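Local coordinates for protein cleavage stimulation factor 77 (Encephalitozoon cuniculi, PDB 2UY1) that probably serves as a helical-repeat scaffold in the 3'-end processing of messenger RNA precursors, as suppressor-of-forked relatives do, and may bind mRNA, at residues B[197-202]-B[226-231]; B[218-223]-B[234-239]; B[250-255]-B[259-264]. All blocks are in the same frame, centred on the assembly; numbering follows the deposited sequence.

Overall arrangement
The three contacts follow one another along an all-helical array, each joining neighbouring helices or the turns between them. Interactions 1 and 2 lie about 8 Å apart, centre to centre, and share helix 229-242: its first turn and the residues leading into it meet helix 193-208 in interaction 1, while its middle packs on helix 213-225 in interaction 2. The hydroxyl of Tyr-219 and the ring of His-199 tie these two together. Interaction 3 lies about 15 Å from interaction 2 and 22 Å from interaction 1, again between centres. Tyr-251 and Tyr-252 link it to interaction 2 by reaching Glu-221 and Glu-237, and Lys-229 NZ bonds to Val-255 O, connecting interactions 1 and 3.

Interaction 1: residues B[197-202]-B[226-231]; sequences RMHFIH and IGQKEK
A small surface contact of side chains joins His-199 of helix 193-208 to Ile-226 and Gln-228 of the turn between helices 213-225 and 229-242, and to Lys-231 in the first turn of the second. The amide oxygen of Gln-228 comes up at the edge of the imidazole, near its plane, with OE1 3.6 Å from CE1 of His-199. The two side chains cross at about a right angle, yet the amide and ring planes are only 28° apart. Since CE1 is a polarised carbon, the approach is probably mildly favourable, but it is not a hydrogen bond. What fixes the ring is its nitrogens: ND1 bonds to Tyr-219 OH and NE2 to Glu-195, whose OE2 also takes the NE2 of Gln-228, so that one carboxylate holds both groups. With CG1 of Ile-226 placed between its backbone N and carbonyl carbon (chi1 63°), the extended chain carries CD1 obliquely to the ring, 4.2 Å from His-199 CE1. Lys-231 brings CE to the same carbon. The turn itself is a Schellman motif, with Gly-227 at positive phi ending one helix and Gln-228 as the N-cap of the next. Leu-223 of helix 213-225 touches both His-199 and Gln-228, while helix 173-184 packs on other residues of helix 193-208, Met-198 and Ile-201.

Interaction 2: residues B[218-223]-B[234-239]; sequences FYSEYL and KVVERG
Val-235 has CG1 anti to its backbone N (chi1 175°) and CG2 anti to the carbonyl carbon, a setting that presents both methyls to Tyr-219, whose own CG is anti to the backbone N (chi1 -160°). Their meeting forms the buried core of an antiparallel helical hairpin, the building element of the HAT (half-a-TPR) architecture expected of suppressor-of-forked proteins. The segments 218-223 and 234-239 of helices 213-225 and 229-242 run nearly antiparallel, at 171°, with their axes 9.3 Å apart. The nearest pair of CA atoms is that of Ser-220 and Val-235, 6.4 Å apart. Stacked over the tyrosine, Leu-223 completes the seat for the valine: its CD1 sits over the centre of one face of the Tyr-219 ring and also 3.8 Å from Val-235 CG2. The tyrosine and valine side chains cross at about a right angle, with CG2 lying obliquely to the ring, 3.7 Å from Tyr-219 CD2. Next along the helix, Val-236 packs a methyl against Ser-220, whose hydroxyl is not left to this apolar neighbour but hydrogen-bonds to Tyr-251 OH. Tyr-251 also reaches Glu-221, and the other oxygen of that carboxylate makes a salt bridge to a basic side chain of the other protein chain. Against the serine, Val-236 CG2 stands 3.7 Å from OG and 3.9 Å from CB of Ser-220.

Interaction 3: residues B[250-255]-B[259-264]; sequences LYYGLV and EAVYGD
Val-261 straddles the backbone of Gly-253 and the ring of Tyr-252, giving one methyl to each. CG1, anti to the carbonyl carbon (chi1 -49°), meets the edge of the phenol near its plane, tightly, at 3.4 Å from Tyr-252 CD2. CG2 turns instead onto the glycine, 3.6 Å from Gly-253 CA, and also rests over the centre of one face of the Tyr-262 ring. Gly-253 has no side chain, which lets this methyl and the Tyr-262 hydroxyl come right up to its main chain. The two helices, 247-255 and 260-269, form an antiparallel pair joined by a very short turn, in keeping with the HAT-like helical array of the family. Their segments run at 144° to each other, and the nearest CA atoms of the two are those of Gly-253 and Glu-259, 5.6 Å apart. Tyr-262 drives its phenol end toward the first helix, where a water in its ring plane bridges the two. That water lies 2.7 Å from Tyr-262 OH and donates to Leu-250 O at 2.6 Å, a carbonyl that also accepts the helical bond from Leu-254 N. Leu-250 CD2 adds an apolar touch at the ring edge. Elsewhere round this ring, His-292 of helix 282-300 meets it nearly parallel. The hydroxyl of Tyr-252 hydrogen-bonds back to Glu-237 of helix 229-242.

Interaction 1: residues B[197-202]-B[226-231]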
loop_
_atom_site.group_PDB
_atom_site.type_symbol
_atom_site.label_atom_id
_atom_site.label_comp_id
_atom_site.label_asym_id
_atom_site.label_seq_id
_atom_site.Cartn_x
_atom_site.Cartn_y
_atom_site.Cartn_z
ATOM N N ARG B 197 -3.361 -7.364 -46.214
ATOM C CA ARG B 197 -2.237 -7.700 -45.368
ATOM C C ARG B 197 -2.639 -7.943 -43.907
ATOM O O ARG B 197 -2.091 -8.822 -43.247
ATOM C CB ARG B 197 -1.143 -6.633 -45.434
ATOM C CG ARG B 197 0.113 -6.992 -44.539
ATOM C CD ARG B 197 1.427 -6.372 -45.045
ATOM N NE ARG B 197 2.551 -6.709 -44.183
ATOM C CZ ARG B 197 3.310 -7.801 -44.313
ATOM N NH1 ARG B 197 3.049 -8.702 -45.280
ATOM N NH2 ARG B 197 4.308 -8.007 -43.459
ATOM N N MET B 198 -3.554 -7.127 -43.412
ATOM C CA MET B 198 -3.958 -7.157 -41.989
ATOM C C MET B 198 -4.860 -8.374 -41.685
ATOM O O MET B 198 -4.810 -8.958 -40.585
ATOM C CB MET B 198 -4.700 -5.850 -41.625
ATOM C CG MET B 198 -3.797 -4.583 -41.470
ATOM S SD MET B 198 -2.216 -4.893 -40.658
ATOM C CE MET B 198 -2.750 -5.483 -39.032
ATOM N N HIS B 199 -5.694 -8.742 -42.656
ATOM C CA HIS B 199 -6.523 -9.948 -42.535
ATOM C C HIS B 199 -5.624 -11.161 -42.369
ATOM O O HIS B 199 -5.814 -11.928 -41.441
ATOM C CB HIS B 199 -7.438 -10.112 -43.741
ATOM C CG HIS B 199 -8.600 -9.153 -43.757
ATOM N ND1 HIS B 199 -9.513 -9.065 -42.730
ATOM C CD2 HIS B 199 -9.030 -8.290 -44.709
ATOM C CE1 HIS B 199 -10.443 -8.178 -43.033
ATOM N NE2 HIS B 199 -10.172 -7.690 -44.232
ATOM N N PHE B 200 -4.603 -11.292 -43.226
ATOM C CA PHE B 200 -3.689 -12.437 -43.164
ATOM C C PHE B 200 -3.053 -12.535 -41.792
ATOM O O PHE B 200 -3.011 -13.616 -41.195
ATOM C CB PHE B 200 -2.570 -12.373 -44.227
ATOM C CG PHE B 200 -1.456 -13.310 -43.941
ATOM C CD1 PHE B 200 -1.544 -14.646 -44.319
ATOM C CD2 PHE B 200 -0.359 -12.896 -43.227
ATOM C CE1 PHE B 200 -0.536 -15.523 -44.005
ATOM C CE2 PHE B 200 0.678 -13.780 -42.903
ATOM C CZ PHE B 200 0.596 -15.079 -43.301
ATOM N N ILE B 201 -2.505 -11.408 -41.324
ATOM C CA ILE B 201 -1.780 -11.376 -40.052
ATOM C C ILE B 201 -2.694 -11.828 -38.910
ATOM O O ILE B 201 -2.311 -12.702 -38.152
ATOM C CB ILE B 201 -1.084 -9.962 -39.823
ATOM C CG1 ILE B 201 0.144 -9.826 -40.762
ATOM C CG2 ILE B 201 -0.738 -9.707 -38.368
ATOM C CD1 ILE B 201 0.967 -8.520 -40.614
ATOM N N HIS B 202 -3.905 -11.271 -38.809
ATOM C CA HIS B 202 -4.848 -11.632 -37.734
ATOM C C HIS B 202 -5.322 -13.106 -37.838
ATOM O O HIS B 202 -5.413 -13.812 -36.832
ATOM C CB HIS B 202 -6.091 -10.731 -37.751
ATOM C CG HIS B 202 -5.858 -9.345 -37.215
ATOM N ND1 HIS B 202 -5.579 -8.265 -38.031
ATOM C CD2 HIS B 202 -5.880 -8.865 -35.946
ATOM C CE1 HIS B 202 -5.391 -7.185 -37.284
ATOM N NE2 HIS B 202 -5.580 -7.519 -36.017
ATOM N N ILE B 226 -12.460 -1.000 -39.025
ATOM C CA ILE B 226 -12.660 -0.907 -40.485
ATOM C C ILE B 226 -14.085 -1.016 -40.952
ATOM O O ILE B 226 -14.342 -1.065 -42.150
ATOM C CB ILE B 226 -11.743 -1.840 -41.356
ATOM C CG1 ILE B 226 -11.980 -3.334 -41.106
ATOM C CG2 ILE B 226 -10.302 -1.405 -41.251
ATOM C CD1 ILE B 226 -11.043 -4.189 -42.019
ATOM N N GLY B 227 -15.015 -0.996 -40.010
ATOM C CA GLY B 227 -16.418 -1.043 -40.349
ATOM C C GLY B 227 -16.897 -2.454 -40.683
ATOM O O GLY B 227 -17.901 -2.611 -41.396
ATOM N N GLN B 228 -16.184 -3.489 -40.226
ATOM C CA GLN B 228 -16.623 -4.882 -40.481
ATOM C C GLN B 228 -17.070 -5.627 -39.203
ATOM O O GLN B 228 -16.647 -6.759 -38.948
ATOM C CB GLN B 228 -15.577 -5.692 -41.303
ATOM C CG GLN B 228 -15.574 -5.371 -42.785
ATOM C CD GLN B 228 -14.281 -5.761 -43.520
ATOM O OE1 GLN B 228 -13.735 -6.887 -43.372
ATOM N NE2 GLN B 228 -13.785 -4.820 -44.348
ATOM N N LYS B 229 -17.942 -4.976 -38.431
ATOM C CA LYS B 229 -18.464 -5.516 -37.181
ATOM C C LYS B 229 -19.256 -6.824 -37.274
ATOM O O LYS B 229 -19.192 -7.634 -36.359
ATOM C CB LYS B 229 -19.282 -4.462 -36.432
ATOM C CG LYS B 229 -19.748 -4.922 -35.060
ATOM C CD LYS B 229 -20.050 -3.726 -34.155
ATOM C CE LYS B 229 -20.591 -4.133 -32.808
ATOM N NZ LYS B 229 -20.705 -2.897 -31.931
ATOM N N GLU B 230 -20.012 -7.022 -38.349
ATOM C CA GLU B 230 -20.636 -8.317 -38.603
ATOM C C GLU B 230 -19.582 -9.443 -38.701
ATOM O O GLU B 230 -19.759 -10.507 -38.106
ATOM C CB GLU B 230 -21.533 -8.256 -39.851
ATOM C CG GLU B 230 -22.910 -7.677 -39.572
ATOM C CD GLU B 230 -23.574 -7.082 -40.824
ATOM O OE1 GLU B 230 -24.127 -7.856 -41.659
ATOM O OE2 GLU B 230 -23.549 -5.837 -40.975
ATOM N N LYS B 231 -18.487 -9.199 -39.431
ATOM C CA LYS B 231 -17.369 -10.164 -39.471
ATOM C C LYS B 231 -16.740 -10.308 -38.083
ATOM O O LYS B 231 -16.403 -11.407 -37.675
ATOM C CB LYS B 231 -16.325 -9.798 -40.552
ATOM C CG LYS B 231 -15.271 -10.892 -40.843
ATOM C CD LYS B 231 -14.437 -10.627 -42.135
ATOM C CE LYS B 231 -13.075 -11.367 -42.121
ATOM N NZ LYS B 231 -13.027 -12.734 -41.376
#

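Interaction 2: residues B[218-223]-B[234-239]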
loop_
_atom_site.group_PDB
_atom_site.type_symbol
_atom_site.label_atom_id
_atom_site.label_comp_id
_atom_site.label_asym_id
_atom_site.label_seq_id
_atom_site.Cartn_x
_atom_site.Cartn_y
_atom_site.Cartn_z
ATOM N N PHE B 218 -8.322 -9.074 -30.548
ATOM C CA PHE B 218 -7.471 -8.225 -31.421
ATOM C C PHE B 218 -8.100 -8.021 -32.813
ATOM O O PHE B 218 -8.256 -6.890 -33.294
ATOM C CB PHE B 218 -6.088 -8.829 -31.699
ATOM C CG PHE B 218 -5.185 -9.001 -30.499
ATOM C CD1 PHE B 218 -5.349 -8.281 -29.303
ATOM C CD2 PHE B 218 -4.092 -9.846 -30.617
ATOM C CE1 PHE B 218 -4.467 -8.461 -28.208
ATOM C CE2 PHE B 218 -3.217 -10.014 -29.551
ATOM C CZ PHE B 218 -3.417 -9.333 -28.342
ATOM N N TYR B 219 -8.457 -9.133 -33.451
ATOM C CA TYR B 219 -9.121 -9.132 -34.774
ATOM C C TYR B 219 -10.493 -8.505 -34.738
ATOM O O TYR B 219 -10.848 -7.709 -35.625
ATOM C CB TYR B 219 -9.207 -10.564 -35.335
ATOM C CG TYR B 219 -9.427 -10.659 -36.846
ATOM C CD1 TYR B 219 -9.068 -9.615 -37.688
ATOM C CD2 TYR B 219 -9.888 -11.834 -37.432
ATOM C CE1 TYR B 219 -9.201 -9.710 -39.063
ATOM C CE2 TYR B 219 -10.080 -11.934 -38.813
ATOM C CZ TYR B 219 -9.731 -10.897 -39.617
ATOM O OH TYR B 219 -9.915 -10.997 -40.986
ATOM N N SER B 220 -11.299 -8.861 -33.745
ATOM C CA SER B 220 -12.619 -8.248 -33.611
ATOM C C SER B 220 -12.497 -6.709 -33.627
ATOM O O SER B 220 -13.243 -6.010 -34.339
ATOM C CB SER B 220 -13.272 -8.732 -32.303
ATOM O OG SER B 220 -14.482 -8.009 -32.030
ATOM N N GLU B 221 -11.542 -6.203 -32.829
ATOM C CA GLU B 221 -11.322 -4.758 -32.681
ATOM C C GLU B 221 -10.841 -4.166 -33.985
ATOM O O GLU B 221 -11.370 -3.171 -34.413
ATOM C CB GLU B 221 -10.352 -4.422 -31.566
ATOM C CG GLU B 221 -10.954 -4.491 -30.138
ATOM C CD GLU B 221 -12.119 -3.541 -29.878
ATOM O OE1 GLU B 221 -11.903 -2.308 -29.753
ATOM O OE2 GLU B 221 -13.259 -4.027 -29.731
ATOM N N TYR B 222 -9.891 -4.829 -34.639
ATOM C CA TYR B 222 -9.452 -4.408 -35.967
ATOM C C TYR B 222 -10.634 -4.320 -36.930
ATOM O O TYR B 222 -10.810 -3.324 -37.633
ATOM C CB TYR B 222 -8.386 -5.345 -36.518
ATOM C CG TYR B 222 -8.129 -5.050 -37.967
ATOM C CD1 TYR B 222 -7.427 -3.900 -38.345
ATOM C CD2 TYR B 222 -8.612 -5.895 -38.968
ATOM C CE1 TYR B 222 -7.184 -3.606 -39.700
ATOM C CE2 TYR B 222 -8.370 -5.612 -40.317
ATOM C CZ TYR B 222 -7.666 -4.468 -40.674
ATOM O OH TYR B 222 -7.444 -4.173 -42.006
ATOM N N LEU B 223 -11.454 -5.363 -36.936
ATOM C CA LEU B 223 -12.574 -5.469 -37.864
ATOM C C LEU B 223 -13.608 -4.397 -37.608
ATOM O O LEU B 223 -14.183 -3.875 -38.561
ATOM C CB LEU B 223 -13.241 -6.831 -37.741
ATOM C CG LEU B 223 -12.541 -7.927 -38.544
ATOM C CD1 LEU B 223 -13.235 -9.244 -38.215
ATOM C CD2 LEU B 223 -12.479 -7.667 -40.076
ATOM N N LYS B 234 -18.701 -12.758 -35.752
ATOM C CA LYS B 234 -18.481 -14.128 -36.123
ATOM C C LYS B 234 -17.153 -14.631 -35.577
ATOM O O LYS B 234 -17.084 -15.768 -35.096
ATOM C CB LYS B 234 -18.614 -14.313 -37.654
ATOM C CG LYS B 234 -20.088 -14.452 -38.105
ATOM C CD LYS B 234 -20.637 -13.272 -38.927
ATOM C CE LYS B 234 -21.771 -13.723 -39.898
ATOM N NZ LYS B 234 -22.658 -12.575 -40.389
ATOM N N VAL B 235 -16.118 -13.775 -35.629
ATOM C CA VAL B 235 -14.758 -14.092 -35.058
ATOM C C VAL B 235 -14.847 -14.357 -33.527
ATOM O O VAL B 235 -14.156 -15.227 -33.009
ATOM C CB VAL B 235 -13.708 -12.948 -35.327
ATOM C CG1 VAL B 235 -12.366 -13.230 -34.628
ATOM C CG2 VAL B 235 -13.458 -12.748 -36.814
ATOM N N VAL B 236 -15.705 -13.602 -32.837
ATOM C CA VAL B 236 -15.891 -13.736 -31.383
ATOM C C VAL B 236 -16.619 -15.018 -31.029
ATOM O O VAL B 236 -16.199 -15.732 -30.099
ATOM C CB VAL B 236 -16.631 -12.562 -30.732
ATOM C CG1 VAL B 236 -16.787 -12.818 -29.230
ATOM C CG2 VAL B 236 -15.881 -11.256 -30.954
ATOM N N GLU B 237 -17.713 -15.290 -31.756
ATOM C CA GLU B 237 -18.466 -16.563 -31.629
ATOM C C GLU B 237 -17.505 -17.720 -31.821
ATOM O O GLU B 237 -17.485 -18.672 -31.063
ATOM C CB GLU B 237 -19.571 -16.614 -32.680
ATOM C CG GLU B 237 -20.759 -15.780 -32.285
ATOM C CD GLU B 237 -21.687 -15.373 -33.403
ATOM O OE1 GLU B 237 -21.572 -15.906 -34.533
ATOM O OE2 GLU B 237 -22.575 -14.517 -33.136
ATOM N N ARG B 238 -16.645 -17.602 -32.819
ATOM C CA ARG B 238 -15.679 -18.634 -33.053
ATOM C C ARG B 238 -14.713 -18.708 -31.899
ATOM O O ARG B 238 -14.414 -19.798 -31.434
ATOM C CB ARG B 238 -14.954 -18.327 -34.348
ATOM C CG ARG B 238 -13.864 -19.263 -34.669
ATOM C CD ARG B 238 -13.522 -19.028 -36.104
ATOM N NE ARG B 238 -12.083 -19.142 -36.268
ATOM C CZ ARG B 238 -11.375 -18.451 -37.153
ATOM N NH1 ARG B 238 -11.972 -17.584 -37.982
ATOM N NH2 ARG B 238 -10.063 -18.634 -37.197
ATOM N N GLY B 239 -14.222 -17.545 -31.413
ATOM C CA GLY B 239 -13.326 -17.539 -30.300
ATOM C C GLY B 239 -13.938 -18.169 -29.072
ATOM O O GLY B 239 -13.265 -18.844 -28.316
#

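Interaction 3: residues B[250-255]-B[259-264]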
loop_
_atom_site.group_PDB
_atom_site.type_symbol
_atom_site.label_atom_id
_atom_site.label_comp_id
_atom_site.label_asym_id
_atom_site.label_seq_id
_atom_site.Cartn_x
_atom_site.Cartn_y
_atom_site.Cartn_z
ATOM N N LEU B 250 -18.222 -11.943 -22.115
ATOM C CA LEU B 250 -18.557 -10.616 -21.608
ATOM C C LEU B 250 -18.450 -9.526 -22.671
ATOM O O LEU B 250 -19.325 -8.634 -22.772
ATOM C CB LEU B 250 -17.700 -10.268 -20.357
ATOM C CG LEU B 250 -17.829 -11.136 -19.099
ATOM C CD1 LEU B 250 -17.189 -10.447 -17.896
ATOM C CD2 LEU B 250 -19.259 -11.438 -18.757
ATOM N N TYR B 251 -17.368 -9.593 -23.453
ATOM C CA TYR B 251 -17.183 -8.750 -24.607
ATOM C C TYR B 251 -18.253 -8.994 -25.716
ATOM O O TYR B 251 -18.840 -8.075 -26.275
ATOM C CB TYR B 251 -15.792 -9.031 -25.129
ATOM C CG TYR B 251 -15.389 -8.347 -26.424
ATOM C CD1 TYR B 251 -14.837 -7.043 -26.403
ATOM C CD2 TYR B 251 -15.471 -9.009 -27.651
ATOM C CE1 TYR B 251 -14.421 -6.409 -27.582
ATOM C CE2 TYR B 251 -15.042 -8.344 -28.859
ATOM C CZ TYR B 251 -14.518 -7.067 -28.798
ATOM O OH TYR B 251 -14.086 -6.423 -29.948
ATOM N N TYR B 252 -18.489 -10.248 -26.039
ATOM C CA TYR B 252 -19.659 -10.621 -26.880
ATOM C C TYR B 252 -20.988 -10.039 -26.348
ATOM O O TYR B 252 -21.665 -9.339 -27.049
ATOM C CB TYR B 252 -19.715 -12.165 -26.962
ATOM C CG TYR B 252 -20.698 -12.734 -28.017
ATOM C CD1 TYR B 252 -20.499 -12.515 -29.385
ATOM C CD2 TYR B 252 -21.792 -13.520 -27.623
ATOM C CE1 TYR B 252 -21.420 -13.038 -30.345
ATOM C CE2 TYR B 252 -22.705 -14.050 -28.557
ATOM C CZ TYR B 252 -22.518 -13.810 -29.916
ATOM O OH TYR B 252 -23.429 -14.370 -30.855
ATOM N N GLY B 253 -21.339 -10.244 -25.088
ATOM C CA GLY B 253 -22.623 -9.715 -24.623
ATOM C C GLY B 253 -22.693 -8.207 -24.814
ATOM O O GLY B 253 -23.636 -7.675 -25.395
ATOM N N LEU B 254 -21.661 -7.505 -24.337
ATOM C CA LEU B 254 -21.714 -6.060 -24.346
ATOM C C LEU B 254 -21.482 -5.416 -25.715
ATOM O O LEU B 254 -22.176 -4.473 -26.072
ATOM C CB LEU B 254 -20.744 -5.468 -23.306
ATOM C CG LEU B 254 -20.817 -3.944 -23.085
ATOM C CD1 LEU B 254 -22.180 -3.424 -22.604
ATOM C CD2 LEU B 254 -19.647 -3.545 -22.120
ATOM N N VAL B 255 -20.457 -5.842 -26.421
ATOM C CA VAL B 255 -20.007 -5.112 -27.625
ATOM C C VAL B 255 -20.869 -5.530 -28.839
ATOM O O VAL B 255 -21.171 -4.718 -29.730
ATOM C CB VAL B 255 -18.509 -5.406 -27.892
ATOM C CG1 VAL B 255 -18.075 -5.102 -29.343
ATOM C CG2 VAL B 255 -17.616 -4.656 -26.878
ATOM N N GLU B 259 -27.714 -10.156 -24.943
ATOM C CA GLU B 259 -28.078 -10.268 -23.502
ATOM C C GLU B 259 -28.155 -11.708 -23.026
ATOM O O GLU B 259 -28.061 -11.989 -21.819
ATOM C CB GLU B 259 -29.412 -9.544 -23.203
ATOM C CG GLU B 259 -29.590 -9.163 -21.742
ATOM C CD GLU B 259 -30.827 -8.354 -21.391
ATOM O OE1 GLU B 259 -31.488 -7.749 -22.271
ATOM O OE2 GLU B 259 -31.130 -8.281 -20.175
ATOM N N ALA B 260 -28.331 -12.639 -23.967
ATOM C CA ALA B 260 -28.531 -14.071 -23.617
ATOM C C ALA B 260 -27.330 -14.702 -22.941
ATOM O O ALA B 260 -27.459 -15.715 -22.212
ATOM C CB ALA B 260 -28.929 -14.918 -24.858
ATOM N N VAL B 261 -26.157 -14.118 -23.182
ATOM C CA VAL B 261 -24.915 -14.694 -22.648
ATOM C C VAL B 261 -24.871 -14.725 -21.127
ATOM O O VAL B 261 -24.357 -15.677 -20.523
ATOM C CB VAL B 261 -23.601 -14.109 -23.328
ATOM C CG1 VAL B 261 -23.755 -14.155 -24.881
ATOM C CG2 VAL B 261 -23.257 -12.721 -22.820
ATOM N N TYR B 262 -25.467 -13.719 -20.509
ATOM C CA TYR B 262 -25.461 -13.606 -19.071
ATOM C C TYR B 262 -26.243 -14.745 -18.430
ATOM O O TYR B 262 -25.719 -15.412 -17.521
ATOM C CB TYR B 262 -25.982 -12.239 -18.667
ATOM C CG TYR B 262 -25.221 -11.119 -19.377
ATOM C CD1 TYR B 262 -23.865 -10.910 -19.112
ATOM C CD2 TYR B 262 -25.857 -10.275 -20.296
ATOM C CE1 TYR B 262 -23.139 -9.901 -19.787
ATOM C CE2 TYR B 262 -25.150 -9.246 -20.964
ATOM C CZ TYR B 262 -23.804 -9.078 -20.682
ATOM O OH TYR B 262 -23.100 -8.103 -21.286
ATOM N N GLY B 263 -27.465 -15.001 -18.928
ATOM C CA GLY B 263 -28.295 -16.100 -18.400
ATOM C C GLY B 263 -27.681 -17.436 -18.736
ATOM O O GLY B 263 -27.677 -18.341 -17.908
ATOM N N ASP B 264 -27.206 -17.591 -19.974
ATOM C CA ASP B 264 -26.639 -18.874 -20.427
ATOM C C ASP B 264 -25.421 -19.284 -19.603
ATOM O O ASP B 264 -25.277 -20.443 -19.213
ATOM C CB ASP B 264 -26.237 -18.833 -21.914
ATOM C CG ASP B 264 -27.444 -18.810 -22.875
ATOM O OD1 ASP B 264 -28.649 -18.831 -22.444
ATOM O OD2 ASP B 264 -27.148 -18.746 -24.089
HETATM O O HOH W 1 -20.495 -7.839 -20.623
#